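Local coordinates for protein WipB (PDB 5NNY) that acts as a translocated Ser/Thr phosphatase effector of Legionella pneumophila that targets the host lysosomal nutrient-sensing machinery, its phosphatase domain being the part described here, at residues H162-Q165 and E166-A170. Sequence-based numbering, arbitrary orientation.
Sequences HALQ and EAIAA
Glu166 lays its carboxylate over one face of the His162 imidazole, one turn back along helix 159-169. OE1 lies 3.0 Å above the ring plane and the two planes are 23° apart, a stacked arrangement, with OE1 displaced toward the rim of the ring and 3.1 Å from His162 CD2. Nearer the backbone in the same side chain, Glu166 CG sits 4.1 Å from the ring centroid and makes a CH-pi contact over the same face. The torsions bring the groups together: the His162 ring swings anti to its own backbone N (chi1 -175°), while Glu166 CG stands anti to its carbonyl carbon and the chain runs on extended, chi3 of -90° setting the turn of the carboxylate. No hydrogen bond joins the two side chains; the bond between the residues is the helical one from Glu166 N to His162 O, 2.9 Å long.

Gln165 O accepts the amide of Ala169 N at 2.9 Å. Its side chain extends beyond CG, placing OE1 in plane at the edge of the His162 ring, and NE2 is held by Leu147 O. On another side of the helix, Leu164 CG meets Ile168 CD1 at 4.1 Å, and the Ile168 N to Leu164 O bond joins the same residues. Val178 of helix 175-186 touches both side chains, tying this side of the helix to its neighbour within the phosphatase domain.

Glu55 gives the polar pair a third member, its OE1 weakly hydrogen-bonded to His162 NE2 and also close to Glu166 OE2. With one carboxylate over its face and another at NE2, the imidazole would probably favour the protonated form, which would ease the repulsion between the two glutamates.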
ATOM      1  N   HIS A 162       1.069  11.070   9.525  1.00 23.11           N
ATOM      2  CA  HIS A 162       1.309  12.190  10.431  1.00 20.29           C
ATOM      3  C   HIS A 162       1.863  11.702  11.766  1.00 19.20           C
ATOM      4  O   HIS A 162       2.844  12.258  12.281  1.00 23.40           O
ATOM      5  CB  HIS A 162       0.013  12.975  10.652  1.00 20.56           C
ATOM      6  CG  HIS A 162       0.190  14.216  11.475  1.00 30.87           C
ATOM      7  ND1 HIS A 162       1.160  15.157  11.206  1.00 35.76           N
ATOM      8  CD2 HIS A 162      -0.487  14.674  12.555  1.00 38.82           C
ATOM      9  CE1 HIS A 162       1.084  16.135  12.091  1.00 34.18           C
ATOM     10  NE2 HIS A 162       0.095  15.866  12.923  1.00 35.28           N
ATOM     11  N   ALA A 163       1.254  10.655  12.338  1.00 17.40           N
ATOM     12  CA  ALA A 163       1.773  10.101  13.590  1.00 19.51           C
ATOM     13  C   ALA A 163       3.201   9.602  13.416  1.00 22.13           C
ATOM     14  O   ALA A 163       4.044   9.770  14.307  1.00 18.33           O
ATOM     15  CB  ALA A 163       0.868   8.973  14.085  1.00 15.47           C
ATOM     16  N   LEU A 164       3.505   9.018  12.254  1.00 17.05           N
ATOM     17  CA  LEU A 164       4.874   8.569  12.000  1.00 17.95           C
ATOM     18  C   LEU A 164       5.839   9.748  11.968  1.00 20.01           C
ATOM     19  O   LEU A 164       6.894   9.716  12.605  1.00 20.67           O
ATOM     20  CB  LEU A 164       4.941   7.797  10.684  1.00 22.32           C
ATOM     21  CG  LEU A 164       6.305   7.155  10.407  1.00 21.52           C
ATOM     22  CD1 LEU A 164       6.637   6.101  11.441  1.00 20.44           C
ATOM     23  CD2 LEU A 164       6.343   6.570   9.013  1.00 24.68           C
ATOM     24  N   GLN A 165       5.484  10.803  11.217  1.00 17.91           N
ATOM     25  CA  GLN A 165       6.311  12.009  11.157  1.00 16.67           C
ATOM     26  C   GLN A 165       6.578  12.580  12.539  1.00 19.38           C
ATOM     27  O   GLN A 165       7.707  12.971  12.853  1.00 20.75           O
ATOM     28  CB  GLN A 165       5.618  13.059  10.293  1.00 15.96           C
ATOM     29  CG  GLN A 165       5.511  12.650   8.863  1.00 15.36           C
ATOM     30  CD  GLN A 165       4.649  13.606   8.072  1.00 22.37           C
ATOM     31  OE1 GLN A 165       3.538  13.942   8.482  1.00 22.92           O
ATOM     32  NE2 GLN A 165       5.154  14.046   6.933  1.00 21.81           N
ATOM     33  N   GLU A 166       5.542  12.667  13.365  1.00 23.90           N
ATOM     34  CA  GLU A 166       5.710  13.221  14.700  1.00 23.20           C
ATOM     35  C   GLU A 166       6.570  12.323  15.573  1.00 21.94           C
ATOM     36  O   GLU A 166       7.340  12.809  16.411  1.00 20.07           O
ATOM     37  CB  GLU A 166       4.351  13.409  15.350  1.00 17.37           C
ATOM     38  CG  GLU A 166       3.474  14.386  14.612  1.00 24.15           C
ATOM     39  CD  GLU A 166       2.154  14.523  15.302  1.00 36.01           C
ATOM     40  OE1 GLU A 166       1.218  13.756  14.977  1.00 44.00           O
ATOM     41  OE2 GLU A 166       2.080  15.369  16.213  1.00 48.97           O
ATOM     42  N   ALA A 167       6.420  11.006  15.434  1.00 15.20           N
ATOM     43  CA  ALA A 167       7.256  10.121  16.236  1.00 16.74           C
ATOM     44  C   ALA A 167       8.713  10.237  15.816  1.00 16.38           C
ATOM     45  O   ALA A 167       9.619  10.185  16.657  1.00 21.07           O
ATOM     46  CB  ALA A 167       6.765   8.675  16.139  1.00 17.89           C
ATOM     47  N   ILE A 168       8.962  10.415  14.520  1.00 17.49           N
ATOM     48  CA  ILE A 168      10.337  10.620  14.080  1.00 22.74           C
ATOM     49  C   ILE A 168      10.865  11.948  14.607  1.00 21.32           C
ATOM     50  O   ILE A 168      12.004  12.034  15.089  1.00 22.24           O
ATOM     51  CB  ILE A 168      10.433  10.541  12.548  1.00 19.96           C
ATOM     52  CG1 ILE A 168      10.123   9.118  12.076  1.00 16.83           C
ATOM     53  CG2 ILE A 168      11.817  10.945  12.098  1.00 19.70           C
ATOM     54  CD1 ILE A 168       9.911   9.030  10.561  1.00 19.25           C
ATOM     55  N   ALA A 169      10.039  12.995  14.540  1.00 20.82           N
ATOM     56  CA  ALA A 169      10.440  14.303  15.050  1.00 19.78           C
ATOM     57  C   ALA A 169      10.746  14.256  16.544  1.00 23.90           C
ATOM     58  O   ALA A 169      11.636  14.974  17.028  1.00 26.69           O
ATOM     59  CB  ALA A 169       9.349  15.338  14.771  1.00 21.33           C
ATOM     60  N   ALA A 170      10.023  13.414  17.293  1.00 23.81           N
ATOM     61  CA  ALA A 170      10.247  13.298  18.728  1.00 22.11           C
ATOM     62  C   ALA A 170      11.478  12.473  19.057  1.00 24.54           C
ATOM     63  O   ALA A 170      11.812  12.337  20.242  1.00 26.31           O
ATOM     64  CB  ALA A 170       9.018  12.690  19.413  1.00 21.61           C
TER